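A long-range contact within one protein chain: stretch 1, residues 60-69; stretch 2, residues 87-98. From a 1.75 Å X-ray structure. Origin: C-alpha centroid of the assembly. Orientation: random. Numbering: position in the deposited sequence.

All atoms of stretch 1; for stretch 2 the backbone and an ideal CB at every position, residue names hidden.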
# COMPACT_ATOMS: atom_id res chain seq x y z
N MET C 60 28.00 4.21 -17.60
CA MET C 60 27.75 4.02 -16.16
C MET C 60 28.78 3.09 -15.49
O MET C 60 29.34 3.41 -14.44
CB MET C 60 26.30 3.54 -15.88
CG MET C 60 25.70 4.06 -14.56
SD MET C 60 24.01 3.54 -14.23
CE MET C 60 23.88 4.20 -12.53
N VAL C 61 29.03 1.95 -16.13
CA VAL C 61 30.04 1.00 -15.70
C VAL C 61 31.45 1.60 -15.60
O VAL C 61 32.13 1.40 -14.59
CB VAL C 61 30.06 -0.21 -16.67
CG1 VAL C 61 31.29 -1.12 -16.46
CG2 VAL C 61 28.78 -1.00 -16.53
N THR C 62 31.89 2.34 -16.64
CA THR C 62 33.19 3.06 -16.59
C THR C 62 33.26 4.10 -15.46
O THR C 62 34.30 4.30 -14.85
CB THR C 62 33.54 3.79 -17.92
OG1 THR C 62 32.87 5.06 -17.98
CG2 THR C 62 33.14 2.99 -19.12
N MET C 63 32.15 4.79 -15.20
CA MET C 63 32.14 5.77 -14.10
C MET C 63 32.34 5.07 -12.75
O MET C 63 33.06 5.57 -11.88
CB MET C 63 30.85 6.60 -14.11
CG MET C 63 30.73 7.53 -15.30
SD MET C 63 29.13 8.27 -15.64
CE MET C 63 29.63 9.55 -16.79
N ILE C 64 31.71 3.91 -12.57
CA ILE C 64 31.80 3.21 -11.30
C ILE C 64 33.23 2.74 -11.12
O ILE C 64 33.85 2.94 -10.10
CB ILE C 64 30.78 2.05 -11.21
CG1 ILE C 64 29.37 2.62 -11.06
CG2 ILE C 64 31.13 1.12 -10.04
CD1 ILE C 64 28.27 1.63 -11.36
N GLU C 65 33.74 2.13 -12.17
CA GLU C 65 35.12 1.72 -12.27
C GLU C 65 36.12 2.87 -12.00
O GLU C 65 37.10 2.66 -11.28
CB GLU C 65 35.31 1.04 -13.63
CG GLU C 65 36.66 1.05 -14.29
CD GLU C 65 36.51 0.68 -15.77
OE1 GLU C 65 37.34 1.15 -16.58
OE2 GLU C 65 35.55 -0.04 -16.14
N ASN C 66 35.86 4.07 -12.51
CA ASN C 66 36.77 5.20 -12.20
C ASN C 66 36.78 5.41 -10.70
O ASN C 66 37.84 5.60 -10.12
CB ASN C 66 36.35 6.52 -12.89
CG ASN C 66 36.43 6.45 -14.41
OD1 ASN C 66 35.83 7.26 -15.12
ND2 ASN C 66 37.15 5.45 -14.91
N PHE C 67 35.60 5.36 -10.07
CA PHE C 67 35.55 5.60 -8.63
C PHE C 67 36.20 4.47 -7.82
O PHE C 67 36.78 4.73 -6.74
CB PHE C 67 34.12 5.93 -8.18
CG PHE C 67 33.66 7.28 -8.64
CD1 PHE C 67 34.41 8.42 -8.36
CD2 PHE C 67 32.50 7.42 -9.39
CE1 PHE C 67 34.00 9.66 -8.79
CE2 PHE C 67 32.09 8.67 -9.82
CZ PHE C 67 32.84 9.78 -9.53
N ILE C 68 36.12 3.24 -8.34
CA ILE C 68 36.81 2.10 -7.70
C ILE C 68 38.32 2.34 -7.70
O ILE C 68 38.98 2.30 -6.65
CB ILE C 68 36.46 0.75 -8.37
CG1 ILE C 68 35.03 0.37 -8.01
CG2 ILE C 68 37.39 -0.34 -7.86
CD1 ILE C 68 34.43 -0.79 -8.80
N THR C 69 38.85 2.64 -8.88
CA THR C 69 40.27 2.98 -9.05
C THR C 69 40.71 4.09 -8.11
O THR C 69 41.74 3.97 -7.46
CB THR C 69 40.54 3.40 -10.49
OG1 THR C 69 40.18 2.32 -11.35
CG2 THR C 69 42.03 3.75 -10.70
N UNK C 87 28.58 -6.83 -11.26
CA UNK C 87 30.00 -7.16 -11.04
C UNK C 87 30.87 -5.98 -10.57
O UNK C 87 31.80 -6.17 -9.79
CB UNK C 87 30.59 -7.72 -12.34
N UNK C 88 30.57 -4.79 -11.05
CA UNK C 88 31.19 -3.58 -10.55
C UNK C 88 30.86 -3.36 -9.07
O UNK C 88 31.74 -3.02 -8.30
CB UNK C 88 30.74 -2.38 -11.38
N UNK C 89 29.61 -3.62 -8.68
CA UNK C 89 29.18 -3.52 -7.28
C UNK C 89 29.93 -4.54 -6.41
O UNK C 89 30.46 -4.19 -5.36
CB UNK C 89 27.67 -3.74 -7.17
N UNK C 90 30.01 -5.79 -6.86
CA UNK C 90 30.69 -6.83 -6.08
C UNK C 90 32.17 -6.54 -5.96
O UNK C 90 32.74 -6.69 -4.87
CB UNK C 90 30.48 -8.21 -6.72
N UNK C 91 32.80 -6.14 -7.07
CA UNK C 91 34.20 -5.74 -7.03
C UNK C 91 34.45 -4.64 -6.00
O UNK C 91 35.35 -4.75 -5.16
CB UNK C 91 34.65 -5.27 -8.41
N UNK C 92 33.65 -3.58 -6.09
CA UNK C 92 33.74 -2.48 -5.16
C UNK C 92 33.68 -2.96 -3.71
O UNK C 92 34.56 -2.64 -2.93
CB UNK C 92 32.62 -1.47 -5.43
N UNK C 93 32.67 -3.76 -3.38
CA UNK C 93 32.53 -4.36 -2.05
C UNK C 93 33.75 -5.12 -1.58
O UNK C 93 34.19 -4.96 -0.44
CB UNK C 93 31.33 -5.30 -2.04
N UNK C 94 34.33 -5.93 -2.47
CA UNK C 94 35.54 -6.66 -2.15
C UNK C 94 36.76 -5.77 -1.86
O UNK C 94 37.64 -6.16 -1.11
CB UNK C 94 35.87 -7.61 -3.31
N UNK C 95 36.83 -4.62 -2.51
CA UNK C 95 37.91 -3.66 -2.30
C UNK C 95 37.69 -2.82 -1.03
O UNK C 95 38.55 -2.02 -0.68
CB UNK C 95 38.03 -2.74 -3.52
N UNK C 96 36.56 -2.99 -0.36
CA UNK C 96 36.35 -2.30 0.90
C UNK C 96 35.62 -0.99 0.73
O UNK C 96 35.55 -0.19 1.66
CB UNK C 96 37.69 -2.05 1.59
N UNK C 97 35.10 -0.77 -0.47
CA UNK C 97 34.25 0.39 -0.74
C UNK C 97 32.83 0.04 -0.31
O UNK C 97 32.29 -1.05 -0.61
CB UNK C 97 34.30 0.79 -2.22
N UNK C 98 32.22 0.97 0.42
CA UNK C 98 30.86 0.79 0.88
C UNK C 98 29.92 1.24 -0.24
O UNK C 98 30.24 2.18 -1.00
CB UNK C 98 30.60 1.57 2.17

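Two nearly parallel helices, their axes 10.1 Å apart at closest approach and 6° from alignment, meet here without a single hydrogen bond between them, so the choice of side chain in stretch 2 rests largely on shape and apolar packing.

Position 87 reaches nothing of stretch 1, and many residues would do. It is Pro87; its phi of -70° fits a proline ring.

Position 88 points toward stretch 1. Its ideal CB lies 3.8 Å from Ile64 CG2, and Val61 and Glu65 border the way outward. An aliphatic residue would suit the near part of this site; a long chain could pass these neighbors and carry a positive charge toward the carboxylate of Glu65. The deposited residue is Lys88, which does both. Its CB packs at 3.7 Å from Ile64 CG2, its CG at 3.9 Å from Val61 CG1, and its CD at 4.1 Å from Glu65 CB. The charge, however, finds its partner within its own helix, as will appear at 91: NZ remains 4.6 Å from Glu65 OE2, near enough for electrostatic attraction but beyond a salt bridge.

Positions 89 and 90 meet nothing of stretch 1 within 5.5 Å of their ideal CB atoms, and 89 points away. Stretch 1 dictates neither. They are Ile89 and Lys90.

Position 91, one turn after 88, points toward stretch 1, with Ile68 CD1 4.5 Å from the ideal CB. A medium or long chain could lie beside that isoleucine, apolar or with a polar end; an acid would also be well spaced to pair with a lysine at 88. Glu91 is found. Its OE1 accepts a hydrogen bond from Lys88 NZ at 2.9 Å, part of a salt bridge, while OE2 lies 4.1 Å from Ile68 CG2.

At 92 the CB points sideways, yet its ideal position is only 3.9 Å from Ile68 CD1. A small apolar residue suits such a close approach. Ala92 fills the place, its CB 3.9 Å from Ile68 CD1, while that same CD1 also comes within 3.5 Å of Lys88 O.

Positions 93 and 94 are out of reach of stretch 1, which leaves their identity open; they are Leu93 and Asp94.

Position 95 points toward stretch 1, its ideal CB 5.0 Å from Ile68 CG2. A flexible chain could touch the isoleucine and continue outward. Arg95 does so: CG comes within 4.5 Å of Ile68 CG2, and the end leads away.

Position 96 has phi 93° and psi 11°, where a CB would jam against the preceding carbonyl oxygen. Glycine is called for, and Gly96 ends the helix in a Schellman motif.

Position 97 points toward stretch 1, but nothing there lies within 5.5 Å of its ideal CB, so a longer apolar chain is needed to reach Ile68. Ile97 extends CD1 to 3.8 Å from Ile68 CA and 4.1 Å from Ile68 CG1.

Position 98 is out of reach and unconstrained by stretch 1; it is Arg98.

Stretch 2, residues 87-98: PKIKEALDRGIR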
# COMPACT_ATOMS: atom_id res chain seq x y z
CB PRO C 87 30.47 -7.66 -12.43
CG PRO C 87 29.23 -7.99 -13.18
CD PRO C 87 28.19 -7.04 -12.67
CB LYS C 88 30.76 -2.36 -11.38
CG LYS C 88 31.25 -2.39 -12.82
CD LYS C 88 32.74 -2.09 -12.89
CE LYS C 88 33.52 -3.18 -13.61
NZ LYS C 88 34.88 -3.30 -13.01
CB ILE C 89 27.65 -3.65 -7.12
CG1 ILE C 89 26.94 -2.41 -7.62
CG2 ILE C 89 27.23 -3.80 -5.67
CD1 ILE C 89 25.45 -2.58 -7.82
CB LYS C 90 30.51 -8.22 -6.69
CG LYS C 90 29.07 -8.69 -6.68
CD LYS C 90 28.60 -9.22 -5.33
CE LYS C 90 27.39 -10.13 -5.54
NZ LYS C 90 26.72 -10.54 -4.28
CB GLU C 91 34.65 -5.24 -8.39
CG GLU C 91 36.10 -4.83 -8.41
CD GLU C 91 36.61 -4.51 -9.80
OE1 GLU C 91 35.90 -4.83 -10.79
OE2 GLU C 91 37.71 -3.94 -9.89
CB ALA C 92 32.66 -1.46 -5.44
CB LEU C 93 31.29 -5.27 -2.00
CG LEU C 93 29.95 -4.60 -2.20
CD1 LEU C 93 28.88 -5.66 -2.43
CD2 LEU C 93 29.62 -3.69 -1.01
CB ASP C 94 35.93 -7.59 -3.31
CG ASP C 94 34.99 -8.74 -3.47
OD1 ASP C 94 34.16 -9.01 -2.57
OD2 ASP C 94 35.08 -9.40 -4.52
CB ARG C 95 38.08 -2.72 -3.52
CG ARG C 95 38.54 -3.40 -4.81
CD ARG C 95 40.01 -3.78 -4.76
NE ARG C 95 40.22 -5.10 -4.15
CZ ARG C 95 41.26 -5.47 -3.40
NH1 ARG C 95 42.24 -4.62 -3.11
NH2 ARG C 95 41.31 -6.71 -2.92
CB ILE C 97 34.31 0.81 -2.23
CG1 ILE C 97 35.74 1.18 -2.61
CG2 ILE C 97 33.38 2.00 -2.52
CD1 ILE C 97 35.96 1.27 -4.10
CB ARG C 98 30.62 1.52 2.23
CG ARG C 98 31.62 1.11 3.35
CD ARG C 98 31.98 -0.39 3.44
NE ARG C 98 32.91 -0.67 4.55
CZ ARG C 98 33.72 -1.74 4.67
NH1 ARG C 98 33.76 -2.70 3.76
NH2 ARG C 98 34.51 -1.85 5.73
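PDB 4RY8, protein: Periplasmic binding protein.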